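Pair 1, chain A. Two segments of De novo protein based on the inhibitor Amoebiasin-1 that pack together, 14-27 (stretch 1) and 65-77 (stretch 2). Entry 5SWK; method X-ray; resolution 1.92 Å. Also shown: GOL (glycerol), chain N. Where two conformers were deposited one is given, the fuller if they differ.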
# COMPACT_ATOMS: atom_id res chain seq x y z
N THR A 14 -5.98 22.51 -16.32
CA THR A 14 -7.42 22.33 -16.33
C THR A 14 -7.90 22.29 -17.77
O THR A 14 -7.49 23.11 -18.59
CB THR A 14 -8.15 23.47 -15.58
OG1 THR A 14 -7.70 23.51 -14.22
CG2 THR A 14 -9.65 23.27 -15.61
N ILE A 15 -8.76 21.33 -18.10
CA ILE A 15 -9.35 21.28 -19.43
C ILE A 15 -10.86 21.25 -19.32
O ILE A 15 -11.42 20.98 -18.25
CB ILE A 15 -8.91 20.04 -20.24
CG1 ILE A 15 -9.43 18.76 -19.57
CG2 ILE A 15 -7.40 20.04 -20.43
CD1 ILE A 15 -9.35 17.52 -20.45
N THR A 16 -11.52 21.52 -20.43
CA THR A 16 -12.97 21.45 -20.50
C THR A 16 -13.37 20.37 -21.48
O THR A 16 -12.80 20.28 -22.57
CB THR A 16 -13.59 22.79 -20.96
OG1 THR A 16 -13.20 23.84 -20.06
CG2 THR A 16 -15.11 22.68 -20.98
N ILE A 17 -14.34 19.55 -21.10
CA ILE A 17 -14.92 18.57 -22.01
C ILE A 17 -16.43 18.49 -21.84
O ILE A 17 -16.97 18.85 -20.79
CB ILE A 17 -14.34 17.15 -21.82
CG1 ILE A 17 -14.67 16.63 -20.42
CG2 ILE A 17 -12.84 17.14 -22.09
CD1 ILE A 17 -14.22 15.19 -20.20
N ALA A 18 -17.11 18.00 -22.87
CA ALA A 18 -18.54 17.79 -22.79
C ALA A 18 -18.83 16.48 -22.08
O ALA A 18 -18.06 15.52 -22.18
CB ALA A 18 -19.15 17.80 -24.17
N LYS A 19 -19.94 16.43 -21.35
CA LYS A 19 -20.41 15.18 -20.79
C LYS A 19 -20.62 14.17 -21.93
O LYS A 19 -21.38 14.43 -22.85
CB LYS A 19 -21.71 15.38 -20.01
CG LYS A 19 -22.31 14.10 -19.47
CD LYS A 19 -23.49 14.37 -18.56
CE LYS A 19 -24.08 13.06 -18.05
NZ LYS A 19 -25.18 13.28 -17.07
N GLY A 20 -19.91 13.04 -21.86
CA GLY A 20 -20.00 12.04 -22.91
C GLY A 20 -18.90 12.16 -23.95
O GLY A 20 -18.73 11.26 -24.79
N GLU A 21 -18.15 13.26 -23.92
CA GLU A 21 -16.99 13.41 -24.81
C GLU A 21 -15.78 12.63 -24.29
O GLU A 21 -15.54 12.57 -23.08
CB GLU A 21 -16.62 14.89 -24.97
CG GLU A 21 -15.39 15.14 -25.85
CD GLU A 21 -14.91 16.59 -25.81
OE1 GLU A 21 -15.49 17.40 -25.05
OE2 GLU A 21 -13.95 16.92 -26.54
N ASN A 22 -15.03 12.03 -25.22
CA ASN A 22 -13.79 11.34 -24.88
C ASN A 22 -12.59 12.23 -25.14
O ASN A 22 -12.59 13.03 -26.06
CB ASN A 22 -13.63 10.05 -25.69
CG ASN A 22 -14.82 9.13 -25.56
OD1 ASN A 22 -15.39 8.97 -24.48
ND2 ASN A 22 -15.20 8.52 -26.68
N LYS A 23 -11.57 12.09 -24.30
CA LYS A 23 -10.29 12.74 -24.55
C LYS A 23 -9.20 11.76 -24.19
O LYS A 23 -9.43 10.82 -23.43
CB LYS A 23 -10.15 14.03 -23.73
CG LYS A 23 -10.91 15.22 -24.31
CD LYS A 23 -10.12 15.92 -25.41
CE LYS A 23 -8.87 16.59 -24.86
NZ LYS A 23 -8.09 17.31 -25.91
N GLU A 24 -8.01 11.98 -24.74
CA GLU A 24 -6.92 11.05 -24.56
C GLU A 24 -5.69 11.66 -23.92
O GLU A 24 -5.20 12.70 -24.35
CB GLU A 24 -6.55 10.42 -25.90
CG GLU A 24 -5.52 9.32 -25.81
CD GLU A 24 -5.43 8.52 -27.10
OE1 GLU A 24 -5.22 9.13 -28.17
OE2 GLU A 24 -5.59 7.28 -27.05
N ILE A 25 -5.20 11.00 -22.88
CA ILE A 25 -3.92 11.33 -22.26
C ILE A 25 -2.90 10.28 -22.68
O ILE A 25 -3.19 9.09 -22.65
CB ILE A 25 -4.03 11.36 -20.72
CG1 ILE A 25 -5.19 12.25 -20.27
CG2 ILE A 25 -2.71 11.80 -20.10
CD1 ILE A 25 -5.51 12.08 -18.79
N ILE A 26 -1.72 10.72 -23.11
CA ILE A 26 -0.69 9.79 -23.52
C ILE A 26 0.58 10.06 -22.74
O ILE A 26 1.10 11.18 -22.76
CB ILE A 26 -0.41 9.86 -25.03
CG1 ILE A 26 -1.71 9.69 -25.83
CG2 ILE A 26 0.61 8.80 -25.42
CD1 ILE A 26 -1.54 9.80 -27.33
N LEU A 27 1.08 9.05 -22.04
CA LEU A 27 2.27 9.21 -21.22
C LEU A 27 3.27 8.11 -21.50
O LEU A 27 2.88 6.94 -21.61
CB LEU A 27 1.90 9.21 -19.73
CG LEU A 27 0.83 10.22 -19.29
CD1 LEU A 27 0.34 9.86 -17.91
CD2 LEU A 27 1.40 11.62 -19.29
N GLY A 65 7.10 2.21 -24.20
CA GLY A 65 5.97 2.56 -25.02
C GLY A 65 5.17 3.66 -24.37
O GLY A 65 5.71 4.46 -23.61
N LYS A 66 3.89 3.70 -24.67
CA LYS A 66 3.05 4.78 -24.18
C LYS A 66 1.76 4.24 -23.59
O LYS A 66 1.15 3.32 -24.12
CB LYS A 66 2.74 5.77 -25.31
CG LYS A 66 4.00 6.41 -25.86
CD LYS A 66 3.73 7.60 -26.75
CE LYS A 66 5.05 8.19 -27.23
NZ LYS A 66 5.95 7.11 -27.75
N TYR A 67 1.36 4.83 -22.47
CA TYR A 67 0.08 4.52 -21.88
C TYR A 67 -0.94 5.50 -22.42
O TYR A 67 -0.72 6.71 -22.43
CB TYR A 67 0.15 4.57 -20.35
CG TYR A 67 0.84 3.36 -19.79
CD1 TYR A 67 0.11 2.26 -19.35
CD2 TYR A 67 2.22 3.29 -19.74
CE1 TYR A 67 0.74 1.13 -18.85
CE2 TYR A 67 2.86 2.17 -19.26
CZ TYR A 67 2.12 1.10 -18.81
OH TYR A 67 2.77 -0.01 -18.32
N HIS A 68 -2.04 4.95 -22.93
CA HIS A 68 -3.14 5.74 -23.42
C HIS A 68 -4.24 5.69 -22.38
O HIS A 68 -4.83 4.64 -22.13
CB HIS A 68 -3.65 5.21 -24.77
CG HIS A 68 -2.69 5.40 -25.90
ND1 HIS A 68 -3.04 6.01 -27.08
CD2 HIS A 68 -1.39 5.04 -26.03
CE1 HIS A 68 -2.00 6.02 -27.90
NE2 HIS A 68 -0.98 5.44 -27.28
N ILE A 69 -4.50 6.83 -21.75
CA ILE A 69 -5.58 6.89 -20.79
C ILE A 69 -6.72 7.69 -21.40
O ILE A 69 -6.65 8.91 -21.53
CB ILE A 69 -5.15 7.51 -19.45
CG1 ILE A 69 -3.95 6.74 -18.87
CG2 ILE A 69 -6.30 7.48 -18.46
CD1 ILE A 69 -2.59 7.31 -19.23
N LYS A 70 -7.77 6.98 -21.79
CA LYS A 70 -8.92 7.60 -22.42
C LYS A 70 -9.93 7.97 -21.35
O LYS A 70 -10.42 7.10 -20.64
CB LYS A 70 -9.53 6.64 -23.45
CG LYS A 70 -10.79 7.15 -24.12
N ILE A 71 -10.24 9.26 -21.22
CA ILE A 71 -11.23 9.68 -20.24
C ILE A 71 -12.51 10.11 -20.94
O ILE A 71 -12.48 10.58 -22.07
CB ILE A 71 -10.72 10.83 -19.35
CG1 ILE A 71 -10.38 12.06 -20.19
CG2 ILE A 71 -9.52 10.38 -18.51
CD1 ILE A 71 -10.09 13.31 -19.37
N THR A 72 -13.63 9.92 -20.25
CA THR A 72 -14.93 10.35 -20.74
C THR A 72 -15.65 11.10 -19.63
O THR A 72 -15.76 10.60 -18.51
CB THR A 72 -15.79 9.16 -21.19
OG1 THR A 72 -15.10 8.43 -22.21
CG2 THR A 72 -17.12 9.65 -21.75
N GLY A 73 -16.13 12.31 -19.93
CA GLY A 73 -16.91 13.07 -18.97
C GLY A 73 -18.22 12.37 -18.70
O GLY A 73 -18.98 12.09 -19.63
N THR A 74 -18.48 12.06 -17.43
CA THR A 74 -19.65 11.26 -17.08
C THR A 74 -20.60 12.01 -16.13
O THR A 74 -21.79 11.72 -16.10
CB THR A 74 -19.25 9.93 -16.43
OG1 THR A 74 -18.38 10.18 -15.32
CG2 THR A 74 -18.52 9.05 -17.44
N GLN A 75 -20.08 12.96 -15.38
CA GLN A 75 -20.95 13.86 -14.62
C GLN A 75 -20.50 15.31 -14.76
O GLN A 75 -19.32 15.63 -14.62
CB GLN A 75 -21.00 13.48 -13.13
CG GLN A 75 -22.06 14.30 -12.37
CD GLN A 75 -22.19 13.93 -10.90
OE1 GLN A 75 -21.20 13.68 -10.20
NE2 GLN A 75 -23.43 13.90 -10.42
N THR A 76 -21.47 16.18 -15.04
CA THR A 76 -21.25 17.61 -15.14
C THR A 76 -20.71 18.15 -13.82
O THR A 76 -21.18 17.75 -12.75
CB THR A 76 -22.55 18.34 -15.53
OG1 THR A 76 -22.98 17.89 -16.83
CG2 THR A 76 -22.34 19.85 -15.57
N GLY A 77 -19.72 19.03 -13.89
CA GLY A 77 -19.12 19.58 -12.69
C GLY A 77 -17.61 19.56 -12.77
O GLY A 77 -17.04 19.17 -13.79
C1 GOL N . -25.25 15.30 -13.88
O1 GOL N . -24.32 15.14 -14.94
C2 GOL N . -25.66 13.94 -13.34
O2 GOL N . -26.26 13.17 -14.37
C3 GOL N . -26.66 14.11 -12.20
O3 GOL N . -27.28 12.87 -11.93

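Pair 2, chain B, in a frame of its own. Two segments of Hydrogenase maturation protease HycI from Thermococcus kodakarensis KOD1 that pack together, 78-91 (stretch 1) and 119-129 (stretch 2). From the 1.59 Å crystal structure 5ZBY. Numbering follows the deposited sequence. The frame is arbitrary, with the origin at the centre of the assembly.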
# COMPACT_ATOMS: atom_id res chain seq x y z
N PHE B 78 10.85 8.58 -3.57
CA PHE B 78 11.98 8.34 -2.67
C PHE B 78 13.31 8.50 -3.38
O PHE B 78 14.36 8.09 -2.88
CB PHE B 78 11.88 6.95 -2.04
CG PHE B 78 11.90 5.82 -3.03
CD1 PHE B 78 13.11 5.25 -3.43
CD2 PHE B 78 10.73 5.28 -3.53
CE1 PHE B 78 13.13 4.18 -4.31
CE2 PHE B 78 10.76 4.25 -4.44
CZ PHE B 78 11.97 3.69 -4.83
N GLY B 79 13.24 9.08 -4.57
CA GLY B 79 14.44 9.42 -5.34
C GLY B 79 14.99 8.25 -6.13
O GLY B 79 16.15 8.25 -6.56
N GLY B 80 14.15 7.25 -6.36
CA GLY B 80 14.50 6.10 -7.17
C GLY B 80 14.33 6.34 -8.66
O GLY B 80 13.90 7.43 -9.10
N GLU B 81 14.63 5.32 -9.46
CA GLU B 81 14.18 5.33 -10.83
C GLU B 81 12.69 5.08 -10.88
O GLU B 81 12.16 4.36 -10.03
CB GLU B 81 14.91 4.27 -11.65
CG GLU B 81 16.28 3.95 -11.10
CD GLU B 81 17.27 3.52 -12.17
OE1 GLU B 81 16.85 2.84 -13.15
OE2 GLU B 81 18.46 3.87 -12.04
N ILE B 82 12.00 5.67 -11.84
CA ILE B 82 10.56 5.39 -11.95
C ILE B 82 10.27 3.90 -11.96
O ILE B 82 10.93 3.14 -12.65
CB ILE B 82 9.89 5.99 -13.21
CG1 ILE B 82 8.47 5.45 -13.32
CG2 ILE B 82 10.67 5.60 -14.44
CD1 ILE B 82 7.55 6.16 -14.19
N GLY B 83 9.32 3.46 -11.14
CA GLY B 83 8.94 2.07 -11.21
C GLY B 83 9.67 1.22 -10.20
O GLY B 83 9.34 0.04 -10.00
N GLU B 84 10.69 1.79 -9.58
CA GLU B 84 11.46 1.06 -8.59
C GLU B 84 10.59 0.90 -7.34
O GLU B 84 9.85 1.81 -6.98
CB GLU B 84 12.72 1.82 -8.25
CG GLU B 84 13.63 1.18 -7.25
CD GLU B 84 14.95 1.96 -7.09
OE1 GLU B 84 15.23 2.92 -7.87
OE2 GLU B 84 15.71 1.63 -6.15
N PHE B 85 10.72 -0.24 -6.67
CA PHE B 85 9.97 -0.47 -5.44
C PHE B 85 10.76 -0.15 -4.17
O PHE B 85 12.01 -0.24 -4.14
CB PHE B 85 9.55 -1.94 -5.39
CG PHE B 85 8.57 -2.33 -6.42
CD1 PHE B 85 7.38 -1.62 -6.58
CD2 PHE B 85 8.77 -3.47 -7.18
CE1 PHE B 85 6.44 -2.01 -7.53
CE2 PHE B 85 7.84 -3.88 -8.13
CZ PHE B 85 6.64 -3.15 -8.30
N ILE B 86 10.05 0.20 -3.11
CA ILE B 86 10.66 0.34 -1.79
C ILE B 86 9.77 -0.34 -0.77
O ILE B 86 8.56 -0.36 -0.94
CB ILE B 86 10.85 1.80 -1.44
CG1 ILE B 86 11.56 1.95 -0.10
CG2 ILE B 86 9.52 2.60 -1.48
CD1 ILE B 86 12.26 3.30 0.01
N ILE B 87 10.38 -0.98 0.23
CA ILE B 87 9.60 -1.57 1.32
C ILE B 87 10.04 -0.85 2.57
O ILE B 87 11.22 -0.83 2.89
CB ILE B 87 9.81 -3.08 1.46
CG1 ILE B 87 9.37 -3.77 0.16
CG2 ILE B 87 9.01 -3.58 2.67
CD1 ILE B 87 9.41 -5.29 0.20
N ALA B 88 9.11 -0.19 3.24
CA ALA B 88 9.48 0.66 4.36
C ALA B 88 8.60 0.43 5.56
O ALA B 88 7.52 -0.14 5.43
CB ALA B 88 9.41 2.14 3.96
N ASP B 89 9.07 0.91 6.70
CA ASP B 89 8.36 0.89 7.99
C ASP B 89 7.69 2.24 8.20
O ASP B 89 8.35 3.25 8.51
CB ASP B 89 9.33 0.56 9.12
CG ASP B 89 8.68 0.61 10.50
OD1 ASP B 89 7.44 0.80 10.61
OD2 ASP B 89 9.42 0.45 11.51
N PRO B 90 6.37 2.29 8.01
CA PRO B 90 5.73 3.60 8.04
C PRO B 90 5.60 4.17 9.45
O PRO B 90 5.24 5.32 9.57
CB PRO B 90 4.35 3.33 7.39
CG PRO B 90 4.06 1.94 7.81
CD PRO B 90 5.40 1.20 7.76
N LEU B 91 5.90 3.37 10.47
CA LEU B 91 5.89 3.84 11.84
C LEU B 91 7.09 4.75 12.13
O LEU B 91 7.02 5.56 13.05
CB LEU B 91 5.94 2.69 12.82
CG LEU B 91 4.74 1.72 12.76
CD1 LEU B 91 5.05 0.46 13.54
CD2 LEU B 91 3.60 2.44 13.38
N ASP B 119 1.63 -5.99 12.70
CA ASP B 119 2.75 -5.38 11.96
C ASP B 119 2.20 -4.48 10.87
O ASP B 119 1.15 -4.77 10.30
CB ASP B 119 3.62 -6.45 11.34
CG ASP B 119 4.51 -7.13 12.37
OD1 ASP B 119 4.73 -6.54 13.45
OD2 ASP B 119 5.00 -8.24 12.10
N ILE B 120 2.93 -3.41 10.54
CA ILE B 120 2.49 -2.54 9.46
C ILE B 120 3.65 -2.39 8.50
O ILE B 120 4.76 -2.11 8.94
CB ILE B 120 2.12 -1.14 9.96
CG1 ILE B 120 1.35 -1.20 11.30
CG2 ILE B 120 1.40 -0.35 8.85
CD1 ILE B 120 -0.08 -1.69 11.18
N VAL B 121 3.38 -2.49 7.20
CA VAL B 121 4.46 -2.22 6.22
C VAL B 121 3.93 -1.29 5.12
O VAL B 121 2.71 -1.24 4.89
CB VAL B 121 4.98 -3.54 5.65
CG1 VAL B 121 3.94 -4.23 4.84
CG2 VAL B 121 6.19 -3.33 4.83
N LEU B 122 4.83 -0.51 4.48
CA LEU B 122 4.49 0.28 3.31
C LEU B 122 5.25 -0.25 2.11
O LEU B 122 6.47 -0.42 2.20
CB LEU B 122 4.82 1.76 3.54
CG LEU B 122 4.82 2.71 2.34
CD1 LEU B 122 3.45 2.82 1.71
CD2 LEU B 122 5.34 4.09 2.80
N ILE B 123 4.56 -0.58 1.02
CA ILE B 123 5.24 -0.88 -0.23
C ILE B 123 5.03 0.32 -1.17
O ILE B 123 3.89 0.63 -1.53
CB ILE B 123 4.72 -2.17 -0.91
CG1 ILE B 123 4.85 -3.35 0.05
CG2 ILE B 123 5.52 -2.42 -2.25
CD1 ILE B 123 4.07 -4.59 -0.46
N GLY B 124 6.12 0.98 -1.57
CA GLY B 124 6.01 2.13 -2.45
C GLY B 124 6.55 1.84 -3.84
O GLY B 124 7.36 0.94 -4.02
N CYS B 125 6.08 2.60 -4.82
CA CYS B 125 6.65 2.52 -6.16
C CYS B 125 6.95 3.94 -6.60
O CYS B 125 6.13 4.81 -6.40
CB CYS B 125 5.64 1.85 -7.11
SG CYS B 125 6.29 1.60 -8.76
N GLN B 126 8.14 4.19 -7.14
CA GLN B 126 8.54 5.57 -7.53
C GLN B 126 7.75 6.06 -8.77
O GLN B 126 7.81 5.44 -9.81
CB GLN B 126 10.05 5.59 -7.82
CG GLN B 126 10.53 6.88 -8.45
CD GLN B 126 10.60 7.96 -7.43
OE1 GLN B 126 11.23 7.79 -6.37
NE2 GLN B 126 9.95 9.09 -7.72
N PRO B 127 7.00 7.16 -8.63
CA PRO B 127 6.27 7.69 -9.79
C PRO B 127 7.13 8.60 -10.64
O PRO B 127 8.10 9.16 -10.15
CB PRO B 127 5.15 8.50 -9.17
CG PRO B 127 5.76 9.05 -7.90
CD PRO B 127 6.68 7.91 -7.40
N GLY B 128 6.70 8.78 -11.87
CA GLY B 128 7.42 9.64 -12.82
C GLY B 128 6.64 10.84 -13.25
O GLY B 128 7.22 11.82 -13.68
N SER B 129 5.32 10.78 -13.15
CA SER B 129 4.49 11.93 -13.52
C SER B 129 3.20 11.90 -12.71
O SER B 129 2.54 10.89 -12.71
CB SER B 129 4.16 11.86 -15.00
OG SER B 129 3.49 13.07 -15.38

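A backbone arrangement fixes where side chains must go but not which ones fill the space, and these two pairs illustrate the point. In each, a type II turn (A:Ala18 to A:Glu21 in pair 1, B:Glu81 to B:Glu84 in pair 2) leads into a strand that runs antiparallel to the second stretch, with strand directions 157° and 160° apart. Fourteen central residues superpose with an RMSD of 0.5 Å.

The turn matches down to its glycine. A:Gly20 and B:Gly83 share phi/psi of 95/-11, where a CB would jam against the preceding carbonyl, and each donates across the gap: A:Gly20 N to A:Gly73 O at 2.6 Å, B:Gly83 N to B:Gln126 O at 2.8 Å. The matched glutamates brace the turn from within, A:Glu21 OE1 accepting from A:Ala18 N at 2.8 Å and B:Glu84 OE1 from B:Glu81 N at 2.9 Å.

Beyond the turn, side chains alternate between the two faces of the sheet. On one face, A:Asn22 and A:Thr72 match B:Phe85 and B:Cys125. Pair 1 joins its residues by a very short hydrogen bond from A:Thr72 OG1 to A:Asn22 OD1, 2.4 Å; pair 2 sets sulfur obliquely against an aromatic ring, B:Cys125 SG lying 3.8 Å from B:Phe85 CE1. Farther along, A:Glu24 and A:His68 match B:Ile87 and B:Val121. A:His68 ND1 donates to A:Glu24 OE2 at 2.8 Å, whereas B:Ile87 CG2 meets B:Val121 CG2 at 3.6 Å: a polar link is replaced by apolar packing.

On the other face, A:Lys23 and A:Ile71 match B:Ile86 and B:Gly124. A:Lys23 CB lies 4.1 Å from A:Ile71 CG1, and the lysine's end leads away. At B:Gly124, an ideal CB would fall 2.9 Å from B:Ile86 CG2, a clash, so the isoleucine uses room that the glycine leaves. Next, A:Ile25 and A:Ile69 approach CB to CB at 4.2 Å; their counterparts, B:Ala88 and B:Leu122, pair the smallest of side chains with a larger one.

The sharpest exchange is A:Gly73 for B:Gln126. In pair 1 a CB here would sit tight against A:Ala18 O and A:Ile17 CD1, and that isoleucine instead brings CD1 to 3.5 Å from A:Gly73 N. Its match is B:Gly80, which leaves the position without a side chain. B:Gln126 points toward the loop, where its OE1 accepts from B:Phe78 N at 2.9 Å and B:Gly80 N at 3.0 Å. At these two matched positions the side chain that reaches across comes from stretch 1 in pair 1 (A:Ile17) and from stretch 2 in pair 2 (B:Gln126).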